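Local coordinates for protein hydrogen peroxide-inducible genes activator (Corynebacterium glutamicum, PDB 6G1D) that senses hydrogen peroxide and, as a LysR-type transcription factor, probably controls genes of the peroxide response, at residues L98-P108 against D128-T138. The protein carries 1 engineered substitution. Sequence-based numbering, arbitrary orientation.
Sequences LTGPLTVGIIP and DLEPHIVEDQT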
ATOM      1  N   LEU B  98       7.268  24.309 -26.581  1.00 51.69           N
ATOM      2  CA  LEU B  98       5.979  24.057 -25.981  1.00 49.86           C
ATOM      3  C   LEU B  98       4.956  23.484 -26.943  1.00 50.56           C
ATOM      4  O   LEU B  98       3.833  23.945 -27.027  1.00 46.70           O
ATOM      5  CB  LEU B  98       5.458  25.227 -25.151  1.00 47.57           C
ATOM      6  CG  LEU B  98       6.297  25.455 -23.908  1.00 49.02           C
ATOM      7  CD1 LEU B  98       5.735  26.578 -23.073  1.00 49.38           C
ATOM      8  CD2 LEU B  98       6.375  24.180 -23.109  1.00 48.32           C
ATOM      9  N   THR B  99       5.403  22.519 -27.727  1.00 53.14           N
ATOM     10  CA  THR B  99       4.510  21.775 -28.575  1.00 54.99           C
ATOM     11  C   THR B  99       4.671  20.322 -28.137  1.00 54.58           C
ATOM     12  O   THR B  99       5.723  19.921 -27.576  1.00 54.63           O
ATOM     13  CB  THR B  99       4.858  21.949 -30.061  1.00 57.16           C
ATOM     14  OG1 THR B  99       6.166  21.490 -30.285  1.00 53.69           O
ATOM     15  CG2 THR B  99       4.871  23.424 -30.478  1.00 56.10           C
ATOM     16  N   GLY B 100       3.660  19.497 -28.407  1.00 53.03           N
ATOM     17  CA  GLY B 100       3.703  18.101 -28.044  1.00 55.01           C
ATOM     18  C   GLY B 100       3.497  17.856 -26.558  1.00 50.80           C
ATOM     19  O   GLY B 100       3.174  18.777 -25.811  1.00 54.51           O
ATOM     20  N   PRO B 101       3.669  16.608 -26.125  1.00 54.05           N
ATOM     21  CA  PRO B 101       3.514  16.209 -24.731  1.00 54.21           C
ATOM     22  C   PRO B 101       4.440  16.958 -23.797  1.00 49.05           C
ATOM     23  O   PRO B 101       5.582  17.217 -24.127  1.00 48.19           O
ATOM     24  CB  PRO B 101       3.894  14.721 -24.734  1.00 54.67           C
ATOM     25  CG  PRO B 101       3.630  14.264 -26.108  1.00 60.84           C
ATOM     26  CD  PRO B 101       3.900  15.443 -26.991  1.00 57.87           C
ATOM     27  N   LEU B 102       3.904  17.332 -22.647  1.00 42.74           N
ATOM     28  CA  LEU B 102       4.683  17.821 -21.532  1.00 41.62           C
ATOM     29  C   LEU B 102       3.983  17.258 -20.315  1.00 40.77           C
ATOM     30  O   LEU B 102       2.816  17.537 -20.107  1.00 41.34           O
ATOM     31  CB  LEU B 102       4.671  19.348 -21.493  1.00 40.53           C
ATOM     32  CG  LEU B 102       5.482  20.007 -20.372  1.00 39.54           C
ATOM     33  CD1 LEU B 102       6.976  19.777 -20.587  1.00 40.62           C
ATOM     34  CD2 LEU B 102       5.150  21.487 -20.268  1.00 39.49           C
ATOM     35  N   THR B 103       4.691  16.482 -19.516  1.00 44.65           N
ATOM     36  CA  THR B 103       4.141  15.956 -18.292  1.00 41.98           C
ATOM     37  C   THR B 103       4.642  16.814 -17.144  1.00 41.32           C
ATOM     38  O   THR B 103       5.857  16.926 -16.911  1.00 41.99           O
ATOM     39  CB  THR B 103       4.522  14.490 -18.132  1.00 43.96           C
ATOM     40  OG1 THR B 103       4.026  13.797 -19.263  1.00 46.22           O
ATOM     41  CG2 THR B 103       3.862  13.895 -16.845  1.00 46.18           C
ATOM     42  N   VAL B 104       3.701  17.404 -16.410  1.00 37.76           N
ATOM     43  CA  VAL B 104       3.999  18.337 -15.336  1.00 36.57           C
ATOM     44  C   VAL B 104       3.548  17.713 -14.015  1.00 36.15           C
ATOM     45  O   VAL B 104       2.398  17.343 -13.849  1.00 35.95           O
ATOM     46  CB  VAL B 104       3.257  19.667 -15.577  1.00 35.56           C
ATOM     47  CG1 VAL B 104       3.585  20.672 -14.502  1.00 34.55           C
ATOM     48  CG2 VAL B 104       3.666  20.261 -16.930  1.00 36.18           C
ATOM     49  N   GLY B 105       4.487  17.567 -13.094  1.00 40.24           N
ATOM     50  CA  GLY B 105       4.194  17.133 -11.734  1.00 40.61           C
ATOM     51  C   GLY B 105       3.877  18.386 -10.929  1.00 39.67           C
ATOM     52  O   GLY B 105       4.537  19.410 -11.099  1.00 40.43           O
ATOM     53  N   ILE B 106       2.855  18.314 -10.071  1.00 33.95           N
ATOM     54  CA  ILE B 106       2.545  19.439  -9.191  1.00 32.88           C
ATOM     55  C   ILE B 106       2.145  18.930  -7.819  1.00 32.77           C
ATOM     56  O   ILE B 106       1.383  17.982  -7.725  1.00 33.14           O
ATOM     57  CB  ILE B 106       1.392  20.303  -9.724  1.00 32.21           C
ATOM     58  CG1 ILE B 106       1.560  20.630 -11.210  1.00 32.88           C
ATOM     59  CG2 ILE B 106       1.262  21.579  -8.905  1.00 31.25           C
ATOM     60  CD1 ILE B 106       0.388  21.396 -11.837  1.00 32.90           C
ATOM     61  N   ILE B 107       2.637  19.608  -6.781  1.00 34.48           N
ATOM     62  CA  ILE B 107       2.269  19.294  -5.402  1.00 34.31           C
ATOM     63  C   ILE B 107       0.765  19.563  -5.122  1.00 34.52           C
ATOM     64  O   ILE B 107       0.170  20.487  -5.713  1.00 33.17           O
ATOM     65  CB  ILE B 107       3.165  20.023  -4.382  1.00 33.41           C
ATOM     66  CG1 ILE B 107       3.053  21.545  -4.497  1.00 33.60           C
ATOM     67  CG2 ILE B 107       4.624  19.592  -4.533  1.00 35.12           C
ATOM     68  CD1 ILE B 107       3.755  22.280  -3.387  1.00 36.47           C
ATOM     69  N   PRO B 108       0.138  18.738  -4.263  1.00 35.65           N
ATOM     70  CA  PRO B 108      -1.319  18.808  -4.113  1.00 38.11           C
ATOM     71  C   PRO B 108      -1.886  20.106  -3.536  1.00 34.89           C
ATOM     72  O   PRO B 108      -3.062  20.390  -3.759  1.00 40.33           O
ATOM     73  CB  PRO B 108      -1.649  17.659  -3.153  1.00 38.85           C
ATOM     74  CG  PRO B 108      -0.450  16.811  -3.066  1.00 41.32           C
ATOM     75  CD  PRO B 108       0.721  17.567  -3.568  1.00 40.01           C
ATOM     76  N   ASP B 128      -0.796  23.559 -29.531  1.00 51.41           N
ATOM     77  CA  ASP B 128      -0.155  22.284 -29.846  1.00 53.15           C
ATOM     78  C   ASP B 128       0.491  21.591 -28.618  1.00 50.62           C
ATOM     79  O   ASP B 128       0.993  20.474 -28.742  1.00 49.60           O
ATOM     80  CB  ASP B 128       0.876  22.470 -30.962  1.00 55.17           C
ATOM     81  CG  ASP B 128       0.260  23.014 -32.253  1.00 63.22           C
ATOM     82  OD1 ASP B 128       0.701  24.105 -32.666  1.00 66.06           O
ATOM     83  OD2 ASP B 128      -0.637  22.349 -32.835  1.00 63.60           O
ATOM     84  N   LEU B 129       0.499  22.249 -27.452  1.00 52.25           N
ATOM     85  CA  LEU B 129       0.956  21.623 -26.212  1.00 50.35           C
ATOM     86  C   LEU B 129      -0.108  20.609 -25.755  1.00 52.50           C
ATOM     87  O   LEU B 129      -1.299  20.905 -25.822  1.00 55.01           O
ATOM     88  CB  LEU B 129       1.200  22.636 -25.116  1.00 48.71           C
ATOM     89  CG  LEU B 129       1.956  22.207 -23.862  1.00 51.08           C
ATOM     90  CD1 LEU B 129       3.387  21.809 -24.154  1.00 51.97           C
ATOM     91  CD2 LEU B 129       2.053  23.398 -22.915  1.00 51.82           C
ATOM     92  N   GLU B 130       0.347  19.422 -25.346  1.00 51.45           N
ATOM     93  CA  GLU B 130      -0.511  18.346 -24.851  1.00 55.57           C
ATOM     94  C   GLU B 130      -0.113  18.098 -23.397  1.00 54.34           C
ATOM     95  O   GLU B 130       0.717  17.223 -23.119  1.00 50.61           O
ATOM     96  CB  GLU B 130      -0.292  17.042 -25.622  1.00 57.17           C
ATOM     97  CG  GLU B 130      -0.811  16.961 -27.038  1.00 68.11           C
ATOM     98  CD  GLU B 130      -0.738  15.494 -27.546  1.00 77.75           C
ATOM     99  OE1 GLU B 130      -0.017  14.605 -26.964  1.00 71.98           O
ATOM    100  OE2 GLU B 130      -1.420  15.222 -28.541  1.00 82.48           O
ATOM    101  N   PRO B 131      -0.683  18.862 -22.464  1.00 45.49           N
ATOM    102  CA  PRO B 131      -0.249  18.701 -21.082  1.00 51.37           C
ATOM    103  C   PRO B 131      -0.826  17.435 -20.411  1.00 45.32           C
ATOM    104  O   PRO B 131      -1.929  16.992 -20.709  1.00 44.81           O
ATOM    105  CB  PRO B 131      -0.737  19.995 -20.410  1.00 48.06           C
ATOM    106  CG  PRO B 131      -1.907  20.418 -21.247  1.00 46.97           C
ATOM    107  CD  PRO B 131      -1.796  19.813 -22.595  1.00 50.11           C
ATOM    108  N   HIS B 132      -0.015  16.843 -19.553  1.00 49.32           N
ATOM    109  CA  HIS B 132      -0.379  15.713 -18.718  1.00 47.35           C
ATOM    110  C   HIS B 132       0.058  16.139 -17.339  1.00 46.00           C
ATOM    111  O   HIS B 132       1.141  16.706 -17.174  1.00 46.06           O
ATOM    112  CB  HIS B 132       0.339  14.452 -19.200  1.00 48.20           C
ATOM    113  CG  HIS B 132      -0.068  14.056 -20.577  1.00 54.49           C
ATOM    114  ND1 HIS B 132       0.749  14.204 -21.675  1.00 58.52           N
ATOM    115  CD2 HIS B 132      -1.247  13.589 -21.044  1.00 56.26           C
ATOM    116  CE1 HIS B 132       0.099  13.815 -22.756  1.00 60.13           C
ATOM    117  NE2 HIS B 132      -1.114  13.440 -22.401  1.00 57.29           N
ATOM    118  N   ILE B 133      -0.817  15.920 -16.369  1.00 38.16           N
ATOM    119  CA  ILE B 133      -0.654  16.453 -15.044  1.00 37.21           C
ATOM    120  C   ILE B 133      -0.543  15.270 -14.113  1.00 37.40           C
ATOM    121  O   ILE B 133      -1.367  14.379 -14.154  1.00 38.16           O
ATOM    122  CB  ILE B 133      -1.858  17.337 -14.623  1.00 36.46           C
ATOM    123  CG1 ILE B 133      -2.097  18.448 -15.657  1.00 36.48           C
ATOM    124  CG2 ILE B 133      -1.610  17.927 -13.244  1.00 35.83           C
ATOM    125  CD1 ILE B 133      -0.916  19.397 -15.852  1.00 37.72           C
ATOM    126  N   VAL B 134       0.501  15.263 -13.291  1.00 38.33           N
ATOM    127  CA  VAL B 134       0.648  14.303 -12.230  1.00 39.00           C
ATOM    128  C   VAL B 134       0.693  15.050 -10.901  1.00 38.00           C
ATOM    129  O   VAL B 134       1.613  15.805 -10.642  1.00 36.82           O
ATOM    130  CB  VAL B 134       1.937  13.471 -12.417  1.00 39.30           C
ATOM    131  CG1 VAL B 134       2.130  12.509 -11.254  1.00 40.77           C
ATOM    132  CG2 VAL B 134       1.842  12.682 -13.714  1.00 40.93           C
ATOM    133  N   GLU B 135      -0.336  14.854 -10.097  1.00 43.09           N
ATOM    134  CA  GLU B 135      -0.455  15.546  -8.825  1.00 44.52           C
ATOM    135  C   GLU B 135       0.035  14.545  -7.786  1.00 48.19           C
ATOM    136  O   GLU B 135      -0.555  13.483  -7.634  1.00 50.17           O
ATOM    137  CB  GLU B 135      -1.907  15.905  -8.549  1.00 45.59           C
ATOM    138  CG  GLU B 135      -2.109  16.601  -7.222  1.00 48.41           C
ATOM    139  CD  GLU B 135      -3.567  16.883  -6.898  1.00 48.91           C
ATOM    140  OE1 GLU B 135      -4.425  16.001  -7.180  1.00 45.16           O
ATOM    141  OE2 GLU B 135      -3.844  17.952  -6.322  1.00 53.85           O
ATOM    142  N   ASP B 136       1.120  14.857  -7.096  1.00 39.43           N
ATOM    143  CA  ASP B 136       1.664  13.938  -6.084  1.00 40.00           C
ATOM    144  C   ASP B 136       2.581  14.722  -5.171  1.00 38.95           C
ATOM    145  O   ASP B 136       2.971  15.835  -5.466  1.00 38.26           O
ATOM    146  CB  ASP B 136       2.416  12.755  -6.743  1.00 43.17           C
ATOM    147  CG  ASP B 136       2.320  11.426  -5.919  1.00 51.09           C
ATOM    148  OD1 ASP B 136       2.173  11.443  -4.673  1.00 51.70           O
ATOM    149  OD2 ASP B 136       2.408  10.338  -6.524  1.00 48.90           O
ATOM    150  N   GLN B 137       2.898  14.133  -4.028  1.00 44.45           N
ATOM    151  CA  GLN B 137       3.762  14.764  -3.034  1.00 42.44           C
ATOM    152  C   GLN B 137       5.203  14.820  -3.539  1.00 45.10           C
ATOM    153  O   GLN B 137       5.616  14.061  -4.437  1.00 51.12           O
ATOM    154  CB  GLN B 137       3.666  13.995  -1.714  1.00 46.88           C
ATOM    155  CG  GLN B 137       2.281  14.138  -1.077  1.00 47.45           C
ATOM    156  CD  GLN B 137       2.034  13.204   0.119  1.00 55.01           C
ATOM    157  OE1 GLN B 137       1.063  13.384   0.838  1.00 59.93           O
ATOM    158  NE2 GLN B 137       2.900  12.214   0.334  1.00 65.58           N
ATOM    159  N   THR B 138       5.949  15.717  -2.910  1.00 41.49           N
ATOM    160  CA  THR B 138       7.268  16.136  -3.350  1.00 44.64           C
ATOM    161  C   THR B 138       8.249  14.981  -3.590  1.00 48.88           C
ATOM    162  O   THR B 138       8.886  14.906  -4.639  1.00 48.41           O
ATOM    163  CB  THR B 138       7.830  17.149  -2.328  1.00 46.91           C
ATOM    164  OG1 THR B 138       6.927  18.307  -2.212  1.00 49.52           O
ATOM    165  CG2 THR B 138       9.202  17.615  -2.739  1.00 47.65           C
TER
HETATM  166  O   HOH W   1       1.706  25.036 -29.062  1.00 58.02           O
HETATM  167  O   HOH W   2      -5.182  18.401  -4.173  0.96 43.41           O
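Gly100 to Ile106 and Leu129 to Glu135 run side by side as parallel strands, joined by eight backbone hydrogen bonds from Gly100 N to Asp128 O at one end to Asp136 N to Ile106 O at the other. Midway the two bonds of Val104, from its N to His132 O (2.8 Å) and to its O from Val134 N, are close to straight, at 171° and 172°. On one face Leu129 turns CG anti to its backbone N (chi1 -167°), which lays CD1 across the strand, 3.8 Å from Leu102 CB and 4.0 Å from Leu98 CD2. Further along, Ile133 CD1 reaches Val104 CB at 4.2 Å, and Ile133 CG2 meets Ile106 CD1. Helices 111-125 and 293-316 pack on this apolar row. The other face is more polar: Pro101 CB sits at the edge of the His132 ring, Thr103 OG1 lies 3.7 Å from His132 CB, and Thr103 CG2 touches Val134 CG2. Glu130 lies alongside Pro101 while its OE2 forms a salt bridge with Lys92. Back on the face of Leu129, at the far end, Glu135 extends past Pro108, with OE2 3.5 Å from Pro108 CA; a water links OE2 to Pro108 O. OE2 is also hydrogen-bonded to Thr239 OG1 of the second subunit, and OE1 to the backbone N of its Ser235 and Ser236. That subunit pairs with the backbone of Ile133 and Glu135, so the strand that is outermost within its own chain lies at a subunit interface. With helix 111-125 linking them in sequence, the strands form the beta-alpha-beta unit that opens the periplasmic-binding-protein-like regulatory domain of LysR-type regulators.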